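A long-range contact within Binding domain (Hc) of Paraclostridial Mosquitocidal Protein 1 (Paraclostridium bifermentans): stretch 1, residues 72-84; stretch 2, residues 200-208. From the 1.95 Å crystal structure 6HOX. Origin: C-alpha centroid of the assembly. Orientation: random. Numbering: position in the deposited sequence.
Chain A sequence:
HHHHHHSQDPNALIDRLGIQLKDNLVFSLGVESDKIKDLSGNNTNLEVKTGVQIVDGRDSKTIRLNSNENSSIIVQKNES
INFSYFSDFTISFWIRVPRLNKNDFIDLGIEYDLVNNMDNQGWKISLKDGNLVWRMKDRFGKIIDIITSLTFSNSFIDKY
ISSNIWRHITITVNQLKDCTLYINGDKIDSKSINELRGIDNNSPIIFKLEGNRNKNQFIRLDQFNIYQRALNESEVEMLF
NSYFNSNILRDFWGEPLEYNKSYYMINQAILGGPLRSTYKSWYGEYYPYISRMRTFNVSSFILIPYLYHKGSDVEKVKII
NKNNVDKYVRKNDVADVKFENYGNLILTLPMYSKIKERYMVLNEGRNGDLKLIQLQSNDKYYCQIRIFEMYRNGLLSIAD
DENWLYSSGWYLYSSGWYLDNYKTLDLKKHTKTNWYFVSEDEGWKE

Stretch 1, residues 72-84: SIIVQKNESINFS
Stretch 2 200-208: DNNSPIIFK

Ile-73 to Val-75 and Ile-205 to Phe-207 pair as antiparallel strands, their N-to-C directions 166° apart and their axes 4.8 Å apart at closest approach. Ile-73 faces Phe-207 and Val-75 faces Ile-205 as hydrogen-bonded pairs; between them Ile-74 and Ile-206 form the non-hydrogen-bonded pair, CA to CA 4.7 Å. Extended backbones (phi/psi -126/129 at Ile-73, -122/114 at Val-75, -82/124 at Ile-205, -96/109 at Phe-207) support four bonds: Ile-73 N to Phe-207 O 3.0 Å, Phe-207 N to Ile-73 O 2.7 Å, Val-75 N to Ile-205 O 2.9 Å and Ile-205 N to Val-75 O 2.8 Å. Beyond the ladder the chains stay close, Gln-76 CA lying 4.5 Å from Pro-204 CA.

Alternation sorts the side chains. Ile-73 (m, t), Val-75 (t), Ile-205 (m, t) and Phe-207 (m, chi2 78°) share the buried face. Val-75 CG2 meets the edge of the Phe-207 ring at CE1, 3.7 Å away. Beyond the strand, the loop of the first stretch folds back so that Ile-81 (m, t) brings CG2 within 3.8 Å of Ile-205 CD1, which also lies at the edge of the Phe-83 ring, 4.2 Å from CE2. The other face is partly exposed: Ile-74 CD1 touches Ile-206 CD1 at 3.6 Å, with Ile-206 in m, m, and Ile-74 CG2 lies 3.7 Å from Pro-204 CB.

Just past Val-75, Lys-77 (m, t, m, t) adds a polar link, reaching across to donate from NZ to Asn-201 OD1 at 2.8 Å and Asn-201 O at 2.9 Å. That OD1 also accepts from Ser-203 N at 3.0 Å, tying the lysine's anchor to its own loop. One water accepts from Lys-77 N and donates to Gln-76 OE1 and, weakly, Ser-203 O, bridging the stretches.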

# COMPACT_ATOMS: atom_id res chain seq x y z
N SER A 72 -3.34 4.80 -22.82
CA SER A 72 -4.28 5.80 -22.37
C SER A 72 -5.70 5.25 -22.43
O SER A 72 -5.97 4.31 -23.21
CB SER A 72 -4.18 7.04 -23.20
OG SER A 72 -4.68 6.79 -24.50
N ILE A 73 -6.57 5.83 -21.59
CA ILE A 73 -7.99 5.62 -21.57
C ILE A 73 -8.67 6.99 -21.69
O ILE A 73 -8.35 7.93 -20.95
CB ILE A 73 -8.46 4.89 -20.30
CG1 ILE A 73 -7.65 3.62 -20.04
CG2 ILE A 73 -9.95 4.58 -20.34
CD1 ILE A 73 -7.90 3.02 -18.67
N ILE A 74 -9.61 7.09 -22.64
CA ILE A 74 -10.37 8.28 -22.93
C ILE A 74 -11.83 8.01 -22.61
O ILE A 74 -12.43 7.04 -23.08
CB ILE A 74 -10.17 8.67 -24.41
CG1 ILE A 74 -8.67 8.78 -24.72
CG2 ILE A 74 -10.97 9.93 -24.75
CD1 ILE A 74 -8.30 9.65 -25.90
N VAL A 75 -12.41 8.88 -21.80
CA VAL A 75 -13.78 8.77 -21.37
C VAL A 75 -14.48 10.05 -21.80
O VAL A 75 -14.15 11.13 -21.30
CB VAL A 75 -13.86 8.56 -19.85
CG1 VAL A 75 -15.29 8.32 -19.40
CG2 VAL A 75 -12.93 7.44 -19.40
N GLN A 76 -15.42 9.92 -22.74
CA GLN A 76 -16.32 11.00 -23.10
C GLN A 76 -17.24 11.25 -21.90
O GLN A 76 -17.75 10.30 -21.31
CB GLN A 76 -17.15 10.67 -24.35
CG GLN A 76 -16.33 10.49 -25.62
CD GLN A 76 -15.37 11.63 -25.89
OE1 GLN A 76 -15.75 12.80 -25.90
NE2 GLN A 76 -14.11 11.28 -26.11
N LYS A 77 -17.42 12.51 -21.53
CA LYS A 77 -18.31 12.83 -20.42
C LYS A 77 -19.74 12.78 -20.95
O LYS A 77 -19.96 12.82 -22.16
CB LYS A 77 -17.96 14.19 -19.79
CG LYS A 77 -16.55 14.28 -19.23
CD LYS A 77 -16.26 15.52 -18.42
CE LYS A 77 -16.45 16.78 -19.23
NZ LYS A 77 -15.88 17.95 -18.54
N ASN A 78 -20.69 12.64 -20.03
CA ASN A 78 -22.14 12.67 -20.28
C ASN A 78 -22.77 13.50 -19.16
O ASN A 78 -22.06 14.20 -18.43
CB ASN A 78 -22.70 11.25 -20.39
CG ASN A 78 -22.23 10.36 -19.25
OD1 ASN A 78 -22.55 10.61 -18.09
ND2 ASN A 78 -21.47 9.33 -19.58
N GLU A 79 -24.10 13.43 -19.02
CA GLU A 79 -24.82 14.30 -18.09
C GLU A 79 -24.52 13.90 -16.64
O GLU A 79 -24.41 14.76 -15.77
CB GLU A 79 -26.33 14.21 -18.33
CG GLU A 79 -26.75 14.75 -19.68
CD GLU A 79 -28.20 15.20 -19.73
OE1 GLU A 79 -28.94 14.92 -18.75
OE2 GLU A 79 -28.59 15.84 -20.74
N SER A 80 -24.40 12.59 -16.40
CA SER A 80 -24.13 12.07 -15.06
C SER A 80 -22.70 12.41 -14.65
O SER A 80 -22.48 12.83 -13.51
CB SER A 80 -24.41 10.59 -15.00
OG SER A 80 -23.66 9.89 -15.99
N ILE A 81 -21.74 12.27 -15.57
CA ILE A 81 -20.34 12.68 -15.32
C ILE A 81 -20.21 14.18 -15.63
O ILE A 81 -19.77 14.56 -16.72
CB ILE A 81 -19.32 11.86 -16.14
CG1 ILE A 81 -19.56 10.36 -16.06
CG2 ILE A 81 -17.90 12.21 -15.71
CD1 ILE A 81 -18.66 9.54 -16.96
N ASN A 82 -20.58 15.01 -14.66
CA ASN A 82 -20.73 16.44 -14.90
C ASN A 82 -20.06 17.26 -13.78
O ASN A 82 -20.30 17.04 -12.57
CB ASN A 82 -22.20 16.82 -15.04
CG ASN A 82 -22.40 18.31 -14.98
OD1 ASN A 82 -22.95 18.83 -14.01
ND2 ASN A 82 -21.90 19.00 -15.99
N PHE A 83 -19.26 18.25 -14.20
CA PHE A 83 -18.50 19.11 -13.30
C PHE A 83 -18.99 20.56 -13.44
O PHE A 83 -18.20 21.49 -13.28
CB PHE A 83 -17.01 18.95 -13.59
CG PHE A 83 -16.54 17.51 -13.56
CD1 PHE A 83 -16.41 16.84 -12.36
CD2 PHE A 83 -16.26 16.83 -14.73
CE1 PHE A 83 -16.01 15.51 -12.32
CE2 PHE A 83 -15.86 15.50 -14.70
CZ PHE A 83 -15.74 14.84 -13.50
N SER A 84 -20.29 20.74 -13.71
CA SER A 84 -20.93 22.07 -13.83
C SER A 84 -20.90 22.78 -12.48
O SER A 84 -20.76 22.12 -11.44
CB SER A 84 -22.34 21.95 -14.34
OG SER A 84 -23.23 21.55 -13.30
N ASP A 200 -16.58 23.29 -15.70
CA ASP A 200 -17.14 22.39 -16.69
C ASP A 200 -16.50 22.66 -18.05
O ASP A 200 -16.07 23.79 -18.35
CB ASP A 200 -18.66 22.53 -16.81
CG ASP A 200 -19.12 23.98 -16.82
OD1 ASP A 200 -18.86 24.69 -15.81
OD2 ASP A 200 -19.71 24.39 -17.83
N ASN A 201 -16.44 21.61 -18.87
CA ASN A 201 -15.92 21.72 -20.22
C ASN A 201 -16.51 20.55 -21.01
O ASN A 201 -17.18 19.69 -20.44
CB ASN A 201 -14.39 21.77 -20.24
CG ASN A 201 -13.74 20.50 -19.72
OD1 ASN A 201 -14.12 19.41 -20.11
ND2 ASN A 201 -12.77 20.62 -18.83
N ASN A 202 -16.24 20.54 -22.32
CA ASN A 202 -16.73 19.51 -23.20
C ASN A 202 -15.62 18.55 -23.61
O ASN A 202 -15.82 17.78 -24.54
CB ASN A 202 -17.36 20.12 -24.46
CG ASN A 202 -18.62 20.91 -24.17
OD1 ASN A 202 -18.70 22.09 -24.50
ND2 ASN A 202 -19.59 20.28 -23.52
N SER A 203 -14.46 18.59 -22.95
CA SER A 203 -13.35 17.70 -23.30
C SER A 203 -13.54 16.34 -22.61
O SER A 203 -14.26 16.24 -21.63
CB SER A 203 -12.03 18.34 -22.96
OG SER A 203 -11.74 19.42 -23.83
N PRO A 204 -12.93 15.23 -23.10
CA PRO A 204 -13.00 13.96 -22.37
C PRO A 204 -12.09 13.96 -21.13
O PRO A 204 -11.25 14.84 -20.99
CB PRO A 204 -12.57 12.94 -23.42
CG PRO A 204 -11.64 13.73 -24.33
CD PRO A 204 -12.24 15.11 -24.39
N ILE A 205 -12.31 13.00 -20.22
CA ILE A 205 -11.34 12.66 -19.16
C ILE A 205 -10.29 11.71 -19.76
O ILE A 205 -10.66 10.68 -20.33
CB ILE A 205 -12.05 12.00 -17.96
CG1 ILE A 205 -13.24 12.82 -17.45
CG2 ILE A 205 -11.05 11.71 -16.84
CD1 ILE A 205 -14.16 12.08 -16.52
N ILE A 206 -9.01 12.08 -19.67
CA ILE A 206 -7.91 11.30 -20.26
C ILE A 206 -7.08 10.72 -19.12
O ILE A 206 -6.51 11.49 -18.33
CB ILE A 206 -7.01 12.13 -21.20
CG1 ILE A 206 -7.80 12.93 -22.24
CG2 ILE A 206 -5.98 11.23 -21.86
CD1 ILE A 206 -8.44 12.06 -23.28
N PHE A 207 -7.02 9.39 -19.06
CA PHE A 207 -6.16 8.66 -18.13
C PHE A 207 -4.88 8.31 -18.88
O PHE A 207 -4.90 7.46 -19.77
CB PHE A 207 -6.85 7.40 -17.62
CG PHE A 207 -8.11 7.63 -16.84
CD1 PHE A 207 -9.30 7.93 -17.49
CD2 PHE A 207 -8.13 7.55 -15.46
CE1 PHE A 207 -10.46 8.16 -16.77
CE2 PHE A 207 -9.28 7.81 -14.74
CZ PHE A 207 -10.45 8.11 -15.40
N LYS A 208 -3.78 8.97 -18.52
CA LYS A 208 -2.53 8.88 -19.27
C LYS A 208 -1.43 9.67 -18.56
O LYS A 208 -1.68 10.80 -18.13
CB LYS A 208 -2.69 9.50 -20.66
CG LYS A 208 -1.52 9.29 -21.60
CD LYS A 208 -1.70 10.02 -22.91
CE LYS A 208 -0.65 9.64 -23.94
NZ LYS A 208 0.71 10.06 -23.52
O HOH W 1 -16.14 14.39 -23.21